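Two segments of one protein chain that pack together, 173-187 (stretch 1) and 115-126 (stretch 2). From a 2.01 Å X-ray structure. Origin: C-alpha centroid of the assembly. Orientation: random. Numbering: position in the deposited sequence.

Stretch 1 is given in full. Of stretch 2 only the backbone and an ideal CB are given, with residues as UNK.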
ATOM      1  N   VAL A 173     -18.934  12.846  -0.907  1.00 23.02           N
ATOM      2  CA  VAL A 173     -18.281  11.552  -0.791  1.00 21.91           C
ATOM      3  C   VAL A 173     -17.484  11.425  -2.099  1.00 24.01           C
ATOM      4  O   VAL A 173     -17.714  12.161  -3.073  1.00 20.73           O
ATOM      5  CB  VAL A 173     -19.341  10.417  -0.685  1.00 27.50           C
ATOM      6  CG1 VAL A 173     -20.131  10.305  -1.979  1.00 21.07           C
ATOM      7  CG2 VAL A 173     -18.739   9.069  -0.320  1.00 19.40           C
HETATM    8  N   MSE A 174     -16.541  10.507  -2.117  1.00 20.88           N
HETATM    9  CA  MSE A 174     -15.739  10.222  -3.333  1.00 21.20           C
HETATM   10  C   MSE A 174     -16.060   8.825  -3.825  1.00 20.13           C
HETATM   11  O   MSE A 174     -16.394   7.956  -3.019  1.00 21.75           O
HETATM   12  CB  MSE A 174     -14.218  10.358  -3.082  1.00 22.45           C
HETATM   13  CG  MSE A 174     -13.802  11.762  -2.684  1.00 24.17           C
HETATM   14 SE   MSE A 174     -11.933  11.846  -2.152  0.75 18.37          SE
HETATM   15  CE  MSE A 174     -11.184  12.072  -3.944  1.00 22.35           C
ATOM     16  N   TYR A 175     -16.048   8.670  -5.159  1.00 19.04           N
ATOM     17  CA  TYR A 175     -16.332   7.438  -5.844  1.00 19.86           C
ATOM     18  C   TYR A 175     -15.021   6.841  -6.345  1.00 19.57           C
ATOM     19  O   TYR A 175     -14.117   7.567  -6.770  1.00 20.32           O
ATOM     20  CB  TYR A 175     -17.341   7.675  -7.015  1.00 24.39           C
ATOM     21  CG  TYR A 175     -18.731   7.923  -6.492  1.00 20.91           C
ATOM     22  CD1 TYR A 175     -19.118   9.213  -6.062  1.00 19.40           C
ATOM     23  CD2 TYR A 175     -19.651   6.877  -6.370  1.00 21.32           C
ATOM     24  CE1 TYR A 175     -20.376   9.447  -5.542  1.00 21.05           C
ATOM     25  CE2 TYR A 175     -20.909   7.087  -5.822  1.00 22.46           C
ATOM     26  CZ  TYR A 175     -21.284   8.370  -5.415  1.00 23.22           C
ATOM     27  OH  TYR A 175     -22.520   8.583  -4.862  1.00 23.84           O
ATOM     28  N   TRP A 176     -14.978   5.512  -6.318  1.00 19.75           N
ATOM     29  CA  TRP A 176     -13.787   4.699  -6.576  1.00 20.15           C
ATOM     30  C   TRP A 176     -13.402   4.710  -8.081  1.00 23.24           C
ATOM     31  O   TRP A 176     -12.224   4.764  -8.381  1.00 20.30           O
ATOM     32  CB  TRP A 176     -14.013   3.268  -6.073  1.00 21.68           C
ATOM     33  CG  TRP A 176     -12.816   2.359  -5.910  1.00 21.85           C
ATOM     34  CD1 TRP A 176     -11.850   2.026  -6.854  1.00 25.04           C
ATOM     35  CD2 TRP A 176     -12.485   1.625  -4.742  1.00 21.48           C
ATOM     36  NE1 TRP A 176     -10.956   1.148  -6.323  1.00 23.63           N
ATOM     37  CE2 TRP A 176     -11.308   0.889  -5.025  1.00 24.53           C
ATOM     38  CE3 TRP A 176     -13.074   1.508  -3.498  1.00 23.49           C
ATOM     39  CZ2 TRP A 176     -10.679   0.077  -4.075  1.00 24.21           C
ATOM     40  CZ3 TRP A 176     -12.461   0.672  -2.537  1.00 23.75           C
ATOM     41  CH2 TRP A 176     -11.278  -0.026  -2.841  1.00 24.48           C
ATOM     42  N   HIS A 177     -14.391   4.685  -8.979  1.00 21.54           N
ATOM     43  CA  HIS A 177     -14.181   4.464 -10.393  1.00 19.44           C
ATOM     44  C   HIS A 177     -14.941   5.511 -11.230  1.00 19.14           C
ATOM     45  O   HIS A 177     -15.919   6.157 -10.779  1.00 18.24           O
ATOM     46  CB  HIS A 177     -14.686   3.100 -10.853  1.00 22.01           C
ATOM     47  CG  HIS A 177     -14.394   1.963  -9.925  1.00 24.05           C
ATOM     48  ND1 HIS A 177     -15.230   1.630  -8.877  1.00 22.11           N
ATOM     49  CD2 HIS A 177     -13.419   1.009  -9.962  1.00 22.76           C
ATOM     50  CE1 HIS A 177     -14.752   0.540  -8.287  1.00 27.75           C
ATOM     51  NE2 HIS A 177     -13.645   0.154  -8.918  1.00 20.77           N
ATOM     52  N   TRP A 178     -14.465   5.656 -12.463  1.00 20.61           N
ATOM     53  CA  TRP A 178     -15.222   6.289 -13.559  1.00 20.78           C
ATOM     54  C   TRP A 178     -14.748   5.723 -14.885  1.00 21.82           C
ATOM     55  O   TRP A 178     -13.546   5.443 -15.072  1.00 19.22           O
ATOM     56  CB  TRP A 178     -15.061   7.809 -13.596  1.00 20.67           C
ATOM     57  CG  TRP A 178     -15.813   8.415 -14.714  1.00 19.28           C
ATOM     58  CD1 TRP A 178     -17.138   8.762 -14.700  1.00 20.96           C
ATOM     59  CD2 TRP A 178     -15.329   8.739 -16.042  1.00 18.95           C
ATOM     60  NE1 TRP A 178     -17.498   9.257 -15.909  1.00 18.22           N
ATOM     61  CE2 TRP A 178     -16.409   9.280 -16.747  1.00 19.85           C
ATOM     62  CE3 TRP A 178     -14.101   8.632 -16.674  1.00 19.57           C
ATOM     63  CZ2 TRP A 178     -16.309   9.707 -18.115  1.00 17.60           C
ATOM     64  CZ3 TRP A 178     -13.983   9.049 -18.033  1.00 19.04           C
ATOM     65  CH2 TRP A 178     -15.115   9.559 -18.732  1.00 18.67           C
ATOM     66  N   SER A 179     -15.703   5.542 -15.796  1.00 18.89           N
ATOM     67  CA  SER A 179     -15.449   4.928 -17.085  1.00 21.69           C
ATOM     68  C   SER A 179     -16.041   5.710 -18.255  1.00 19.42           C
ATOM     69  O   SER A 179     -17.148   6.208 -18.165  1.00 19.99           O
ATOM     70  CB  SER A 179     -16.053   3.518 -17.107  1.00 21.18           C
ATOM     71  OG  SER A 179     -16.050   2.999 -18.432  1.00 23.89           O
ATOM     72  N   PRO A 180     -15.293   5.828 -19.359  1.00 20.82           N
ATOM     73  CA  PRO A 180     -15.843   6.442 -20.545  1.00 20.78           C
ATOM     74  C   PRO A 180     -16.969   5.631 -21.154  1.00 21.21           C
ATOM     75  O   PRO A 180     -17.801   6.198 -21.869  1.00 25.96           O
ATOM     76  CB  PRO A 180     -14.648   6.509 -21.505  1.00 23.38           C
ATOM     77  CG  PRO A 180     -13.702   5.447 -21.037  1.00 27.45           C
ATOM     78  CD  PRO A 180     -13.902   5.389 -19.549  1.00 20.18           C
ATOM     79  N   ASN A 181     -17.001   4.329 -20.865  1.00 19.17           N
ATOM     80  CA  ASN A 181     -17.984   3.416 -21.468  1.00 20.68           C
ATOM     81  C   ASN A 181     -19.171   3.111 -20.538  1.00 21.82           C
ATOM     82  O   ASN A 181     -20.242   2.788 -20.991  1.00 18.99           O
ATOM     83  CB  ASN A 181     -17.322   2.078 -21.881  1.00 20.95           C
ATOM     84  CG  ASN A 181     -16.195   2.275 -22.876  1.00 26.51           C
ATOM     85  OD1 ASN A 181     -15.086   1.783 -22.673  1.00 28.85           O
ATOM     86  ND2 ASN A 181     -16.455   3.020 -23.889  1.00 16.63           N
ATOM     87  N   ASN A 182     -18.953   3.223 -19.229  1.00 19.93           N
ATOM     88  CA  ASN A 182     -19.971   2.848 -18.233  1.00 21.35           C
ATOM     89  C   ASN A 182     -20.261   3.955 -17.235  1.00 23.31           C
ATOM     90  O   ASN A 182     -20.983   3.739 -16.263  1.00 20.91           O
ATOM     91  CB  ASN A 182     -19.439   1.607 -17.499  1.00 19.28           C
ATOM     92  CG  ASN A 182     -19.231   0.451 -18.444  1.00 19.46           C
ATOM     93  OD1 ASN A 182     -20.191  -0.066 -19.027  1.00 19.97           O
ATOM     94  ND2 ASN A 182     -18.002   0.064 -18.642  1.00 19.09           N
ATOM     95  N   GLY A 183     -19.673   5.135 -17.451  1.00 21.14           N
ATOM     96  CA  GLY A 183     -19.891   6.276 -16.588  1.00 19.44           C
ATOM     97  C   GLY A 183     -19.682   5.923 -15.120  1.00 19.11           C
ATOM     98  O   GLY A 183     -18.642   5.374 -14.751  1.00 20.31           O
ATOM     99  N   TRP A 184     -20.693   6.209 -14.302  1.00 17.20           N
ATOM    100  CA  TRP A 184     -20.666   5.955 -12.853  1.00 19.81           C
ATOM    101  C   TRP A 184     -21.279   4.635 -12.445  1.00 18.31           C
ATOM    102  O   TRP A 184     -21.637   4.439 -11.255  1.00 21.88           O
ATOM    103  CB  TRP A 184     -21.402   7.118 -12.123  1.00 21.09           C
ATOM    104  CG  TRP A 184     -20.790   8.474 -12.451  1.00 22.24           C
ATOM    105  CD1 TRP A 184     -21.306   9.425 -13.295  1.00 25.26           C
ATOM    106  CD2 TRP A 184     -19.567   8.997 -11.969  1.00 20.13           C
ATOM    107  NE1 TRP A 184     -20.448  10.501 -13.379  1.00 24.16           N
ATOM    108  CE2 TRP A 184     -19.377  10.265 -12.576  1.00 22.75           C
ATOM    109  CE3 TRP A 184     -18.580   8.507 -11.117  1.00 21.52           C
ATOM    110  CZ2 TRP A 184     -18.276  11.063 -12.319  1.00 22.39           C
ATOM    111  CZ3 TRP A 184     -17.492   9.297 -10.848  1.00 21.42           C
ATOM    112  CH2 TRP A 184     -17.331  10.558 -11.471  1.00 21.26           C
ATOM    113  N   ALA A 185     -21.420   3.690 -13.373  1.00 22.93           N
ATOM    114  CA  ALA A 185     -22.140   2.438 -13.081  1.00 21.83           C
ATOM    115  C   ALA A 185     -21.493   1.590 -11.943  1.00 24.66           C
ATOM    116  O   ALA A 185     -22.185   0.853 -11.296  1.00 25.40           O
ATOM    117  CB  ALA A 185     -22.292   1.577 -14.328  1.00 23.36           C
HETATM  118  N   MSE A 186     -20.198   1.666 -11.720  1.00 21.41           N
HETATM  119  CA  MSE A 186     -19.547   0.898 -10.636  1.00 22.55           C
HETATM  120  C   MSE A 186     -20.133   1.399  -9.293  1.00 20.52           C
HETATM  121  O   MSE A 186     -20.309   0.632  -8.347  1.00 20.57           O
HETATM  122  CB  MSE A 186     -18.002   1.018 -10.673  1.00 22.36           C
HETATM  123  CG  MSE A 186     -17.244   0.197 -11.779  1.00 23.70           C
HETATM  124 SE   MSE A 186     -17.583  -1.727 -11.678  0.75 21.26          SE
HETATM  125  CE  MSE A 186     -16.338  -2.014 -10.103  1.00 25.96           C
ATOM    126  N   ASN A 187     -20.427   2.683  -9.224  1.00 22.25           N
ATOM    127  CA  ASN A 187     -21.208   3.243  -8.113  1.00 21.76           C
ATOM    128  C   ASN A 187     -20.687   2.775  -6.729  1.00 24.26           C
ATOM    129  O   ASN A 187     -21.480   2.370  -5.881  1.00 23.50           O
ATOM    130  CB  ASN A 187     -22.709   2.879  -8.268  1.00 23.59           C
ATOM    131  CG  ASN A 187     -23.579   3.662  -7.317  1.00 24.44           C
ATOM    132  OD1 ASN A 187     -23.226   4.777  -6.961  1.00 23.84           O
ATOM    133  ND2 ASN A 187     -24.672   3.090  -6.873  1.00 22.86           N
ATOM    134  N   UNK A 115     -10.252  -4.361 -15.330  1.00 23.60           N
ATOM    135  CA  UNK A 115     -10.191  -5.209 -14.161  1.00 23.09           C
ATOM    136  C   UNK A 115     -11.469  -6.086 -14.066  1.00 23.55           C
ATOM    137  O   UNK A 115     -11.402  -7.206 -13.598  1.00 26.27           O
ATOM    138  CB  UNK A 115     -10.018  -4.355 -12.904  1.00 23.09           C
ATOM    139  N   UNK A 116     -12.608  -5.558 -14.513  1.00 22.43           N
ATOM    140  CA  UNK A 116     -13.839  -6.312 -14.670  1.00 21.81           C
ATOM    141  C   UNK A 116     -14.651  -5.648 -15.792  1.00 22.74           C
ATOM    142  O   UNK A 116     -14.244  -4.638 -16.367  1.00 24.38           O
ATOM    143  CB  UNK A 116     -14.628  -6.367 -13.360  1.00 21.81           C
ATOM    144  N   UNK A 117     -15.786  -6.223 -16.109  1.00 21.04           N
ATOM    145  CA  UNK A 117     -16.585  -5.780 -17.247  1.00 23.58           C
ATOM    146  C   UNK A 117     -16.863  -4.283 -17.306  1.00 22.81           C
ATOM    147  O   UNK A 117     -16.702  -3.686 -18.359  1.00 23.58           O
ATOM    148  CB  UNK A 117     -17.921  -6.525 -17.236  1.00 23.58           C
ATOM    149  N   UNK A 118     -17.290  -3.689 -16.195  1.00 19.07           N
ATOM    150  CA  UNK A 118     -17.609  -2.280 -16.144  1.00 22.11           C
ATOM    151  C   UNK A 118     -16.490  -1.424 -15.508  1.00 23.61           C
ATOM    152  O   UNK A 118     -16.637  -0.215 -15.390  1.00 23.65           O
ATOM    153  CB  UNK A 118     -18.914  -2.091 -15.368  1.00 22.11           C
ATOM    154  N   UNK A 119     -15.387  -2.066 -15.070  1.00 22.94           N
ATOM    155  CA  UNK A 119     -14.219  -1.370 -14.459  1.00 20.52           C
ATOM    156  C   UNK A 119     -13.096  -1.295 -15.488  1.00 24.68           C
ATOM    157  O   UNK A 119     -12.121  -2.065 -15.457  1.00 21.72           O
ATOM    158  CB  UNK A 119     -13.736  -2.089 -13.198  1.00 20.52           C
ATOM    159  N   UNK A 120     -13.238  -0.351 -16.399  1.00 22.47           N
ATOM    160  CA  UNK A 120     -12.347  -0.221 -17.548  1.00 21.49           C
ATOM    161  C   UNK A 120     -11.901   1.193 -17.786  1.00 21.99           C
ATOM    162  O   UNK A 120     -11.551   1.563 -18.919  1.00 23.99           O
ATOM    163  CB  UNK A 120     -13.031  -0.752 -18.809  1.00 21.49           C
ATOM    164  N   UNK A 121     -11.979   2.010 -16.743  1.00 19.38           N
ATOM    165  CA  UNK A 121     -11.522   3.383 -16.778  1.00 20.10           C
ATOM    166  C   UNK A 121     -10.639   3.705 -15.589  1.00 19.32           C
ATOM    167  O   UNK A 121      -9.825   2.899 -15.190  1.00 24.37           O
ATOM    168  CB  UNK A 121     -12.716   4.338 -16.821  1.00 20.10           C
ATOM    169  N   UNK A 122     -10.843   4.889 -15.023  1.00 20.57           N
ATOM    170  CA  UNK A 122     -10.120   5.342 -13.859  1.00 22.59           C
ATOM    171  C   UNK A 122     -10.429   4.449 -12.638  1.00 21.91           C
ATOM    172  O   UNK A 122     -11.581   4.012 -12.424  1.00 18.52           O
ATOM    173  CB  UNK A 122     -10.469   6.802 -13.564  1.00 22.59           C
ATOM    174  N   UNK A 123      -9.362   4.198 -11.873  1.00 21.45           N
ATOM    175  CA  UNK A 123      -9.431   3.660 -10.498  1.00 20.23           C
ATOM    176  C   UNK A 123      -8.670   4.626  -9.616  1.00 19.27           C
ATOM    177  O   UNK A 123      -7.399   4.745  -9.700  1.00 19.59           O
ATOM    178  CB  UNK A 123      -8.855   2.246 -10.398  1.00 20.23           C
ATOM    179  N   UNK A 124      -9.393   5.414  -8.821  1.00 21.53           N
ATOM    180  CA  UNK A 124      -8.704   6.472  -8.109  1.00 20.01           C
ATOM    181  C   UNK A 124      -7.995   6.017  -6.845  1.00 22.96           C
ATOM    182  O   UNK A 124      -7.152   6.779  -6.311  1.00 18.55           O
ATOM    183  CB  UNK A 124      -9.703   7.575  -7.754  1.00 20.01           C
ATOM    184  N   UNK A 125      -8.335   4.825  -6.343  1.00 20.59           N
ATOM    185  CA  UNK A 125      -7.632   4.285  -5.167  1.00 20.27           C
ATOM    186  C   UNK A 125      -6.247   3.837  -5.644  1.00 21.26           C
ATOM    187  O   UNK A 125      -5.231   4.224  -5.081  1.00 22.44           O
ATOM    188  CB  UNK A 125      -8.402   3.130  -4.524  1.00 20.27           C
ATOM    189  N   UNK A 126      -6.203   3.092  -6.742  1.00 20.14           N
ATOM    190  CA  UNK A 126      -4.913   2.670  -7.308  1.00 20.11           C
ATOM    191  C   UNK A 126      -4.107   3.916  -7.699  1.00 21.99           C
ATOM    192  O   UNK A 126      -2.887   4.019  -7.475  1.00 20.15           O
ATOM    193  CB  UNK A 126      -5.117   1.755  -8.517  1.00 20.11           C
TER

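At positions 115, 116 and 117 the ideal CB has no atom of stretch 1 within 5.5 Å, so many side chains would suit; they are Phe115, Ser116 and Arg117, of which Ser116 comes nearest, its OG 4.4 Å from SE of Met186.

At position 118 the ideal CB lies 3.9 Å from SE of Met186 and 4.0 Å from CG of Asn182. A long, flexible chain could run along this surface. The residue is Lys118, extended beyond chi1, with CD 4.0 Å from CB of Ala185.

Position 119 points sideways, its CB 4.0 Å from CE of Met186; a small or medium side chain would fit. Asp119 places OD1 3.4 Å from CD2 of His177.

Position 120 points sideways, but polar groups of Ser179 and Asn182 lie within reach of a short side chain. An acceptor, Asp or Asn, would suit. Asp120 uses the p rotamer, and its OD1 takes a very short 2.4 Å hydrogen bond from OG of Ser179 and a weak one of 3.4 Å from ND2 of Asn182. The same OG accepts from the backbone N of Asn181 and Asn182.

At position 121 a CB would lie 2.2 Å from O of Trp178 and 2.8 Å from CA of Ser179, both clashes. Only glycine fits this backbone, and Gly121 brings its CA to 3.4 Å from O of Trp178.

Position 122 pairs with Trp178, and its CB lies on the same sheet face as that indole. A small or medium apolar residue would suit; it is Ala122, whose backbone N and O make weak hydrogen bonds with O and N of Trp178.

Position 123 shares the face of His177, near the indole NE1 of Trp176, and immediately precedes a helix. Asp or Asn could serve both; Ser or Thr could cap the helix but would hardly reach the indole as well. OD1 of Asp123 caps the helix, accepting from the backbone N of position 126 and, weakly, from that of position 125, while OD2 accepts a weak 3.2 Å bond from NE1 of Trp176.

Position 124 donates its N to O of Trp176 at 2.9 Å, and its side chain can reach Met174, favouring an aliphatic residue. Ile124 sets CD1 4.0 Å from CE of Met174.

Position 125 points at the indole of Trp176, suiting a compact apolar group; Val125 lays CG2 over the ring face, 3.5 Å from the five-membered ring centroid. Position 126 is unconstrained here, and Glu126 bonds elsewhere in the structure.

Stretch 2 115-126: FSRKDDGADIVE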
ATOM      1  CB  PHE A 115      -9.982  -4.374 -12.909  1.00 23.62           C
ATOM      2  CG  PHE A 115      -9.665  -5.191 -11.686  1.00 27.09           C
ATOM      3  CD1 PHE A 115      -8.419  -5.808 -11.548  1.00 27.86           C
ATOM      4  CD2 PHE A 115     -10.609  -5.372 -10.685  1.00 28.84           C
ATOM      5  CE1 PHE A 115      -8.111  -6.578 -10.428  1.00 31.00           C
ATOM      6  CE2 PHE A 115     -10.286  -6.127  -9.551  1.00 32.93           C
ATOM      7  CZ  PHE A 115      -9.048  -6.743  -9.438  1.00 28.50           C
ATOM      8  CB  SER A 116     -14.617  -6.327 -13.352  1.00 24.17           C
ATOM      9  OG  SER A 116     -15.074  -5.024 -13.060  1.00 27.21           O
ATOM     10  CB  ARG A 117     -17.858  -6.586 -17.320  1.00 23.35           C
ATOM     11  CG  ARG A 117     -18.709  -6.324 -18.573  1.00 24.64           C
ATOM     12  CD  ARG A 117     -19.722  -7.427 -18.763  1.00 22.99           C
ATOM     13  NE  ARG A 117     -20.560  -7.213 -19.957  1.00 22.59           N
ATOM     14  CZ  ARG A 117     -21.835  -6.857 -19.970  1.00 26.28           C
ATOM     15  NH1 ARG A 117     -22.518  -6.687 -18.836  1.00 24.17           N
ATOM     16  NH2 ARG A 117     -22.462  -6.734 -21.129  1.00 26.73           N
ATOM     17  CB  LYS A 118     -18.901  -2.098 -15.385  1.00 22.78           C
ATOM     18  CG  LYS A 118     -20.124  -2.771 -16.024  1.00 23.83           C
ATOM     19  CD  LYS A 118     -21.416  -2.153 -15.542  1.00 24.88           C
ATOM     20  CE  LYS A 118     -22.633  -2.838 -16.169  1.00 25.04           C
ATOM     21  NZ  LYS A 118     -23.928  -2.315 -15.663  1.00 22.27           N
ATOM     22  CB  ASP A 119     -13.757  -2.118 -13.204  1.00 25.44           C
ATOM     23  CG  ASP A 119     -12.617  -1.422 -12.444  1.00 23.10           C
ATOM     24  OD1 ASP A 119     -12.149  -0.312 -12.832  1.00 22.49           O
ATOM     25  OD2 ASP A 119     -12.243  -2.024 -11.395  1.00 26.13           O
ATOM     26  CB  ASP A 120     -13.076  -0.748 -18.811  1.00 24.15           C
ATOM     27  CG  ASP A 120     -14.341   0.095 -19.181  1.00 29.81           C
ATOM     28  OD1 ASP A 120     -14.756   0.958 -18.360  1.00 26.02           O
ATOM     29  OD2 ASP A 120     -14.862  -0.124 -20.307  1.00 25.01           O
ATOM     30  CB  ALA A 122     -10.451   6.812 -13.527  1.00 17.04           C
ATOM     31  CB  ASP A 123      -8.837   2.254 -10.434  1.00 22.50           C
ATOM     32  CG  ASP A 123      -8.901   1.647  -9.048  1.00 23.06           C
ATOM     33  OD1 ASP A 123      -8.699   2.401  -8.047  1.00 20.61           O
ATOM     34  OD2 ASP A 123      -9.230   0.450  -8.963  1.00 25.66           O
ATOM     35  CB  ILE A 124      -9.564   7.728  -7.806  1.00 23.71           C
ATOM     36  CG1 ILE A 124     -10.599   7.480  -6.711  1.00 22.46           C
ATOM     37  CG2 ILE A 124     -10.231   8.226  -9.094  1.00 23.56           C
ATOM     38  CD1 ILE A 124     -11.243   8.818  -6.281  1.00 23.39           C
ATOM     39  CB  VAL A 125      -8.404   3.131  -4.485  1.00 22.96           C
ATOM     40  CG1 VAL A 125      -7.512   2.493  -3.399  1.00 19.37           C
ATOM     41  CG2 VAL A 125      -9.758   3.647  -3.917  1.00 18.95           C
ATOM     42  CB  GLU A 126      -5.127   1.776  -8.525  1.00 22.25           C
ATOM     43  CG  GLU A 126      -5.896   0.508  -8.210  1.00 22.54           C
ATOM     44  CD  GLU A 126      -5.078  -0.524  -7.463  1.00 32.79           C
ATOM     45  OE1 GLU A 126      -3.856  -0.614  -7.769  1.00 34.18           O
ATOM     46  OE2 GLU A 126      -5.669  -1.240  -6.621  1.00 37.18           O
TER
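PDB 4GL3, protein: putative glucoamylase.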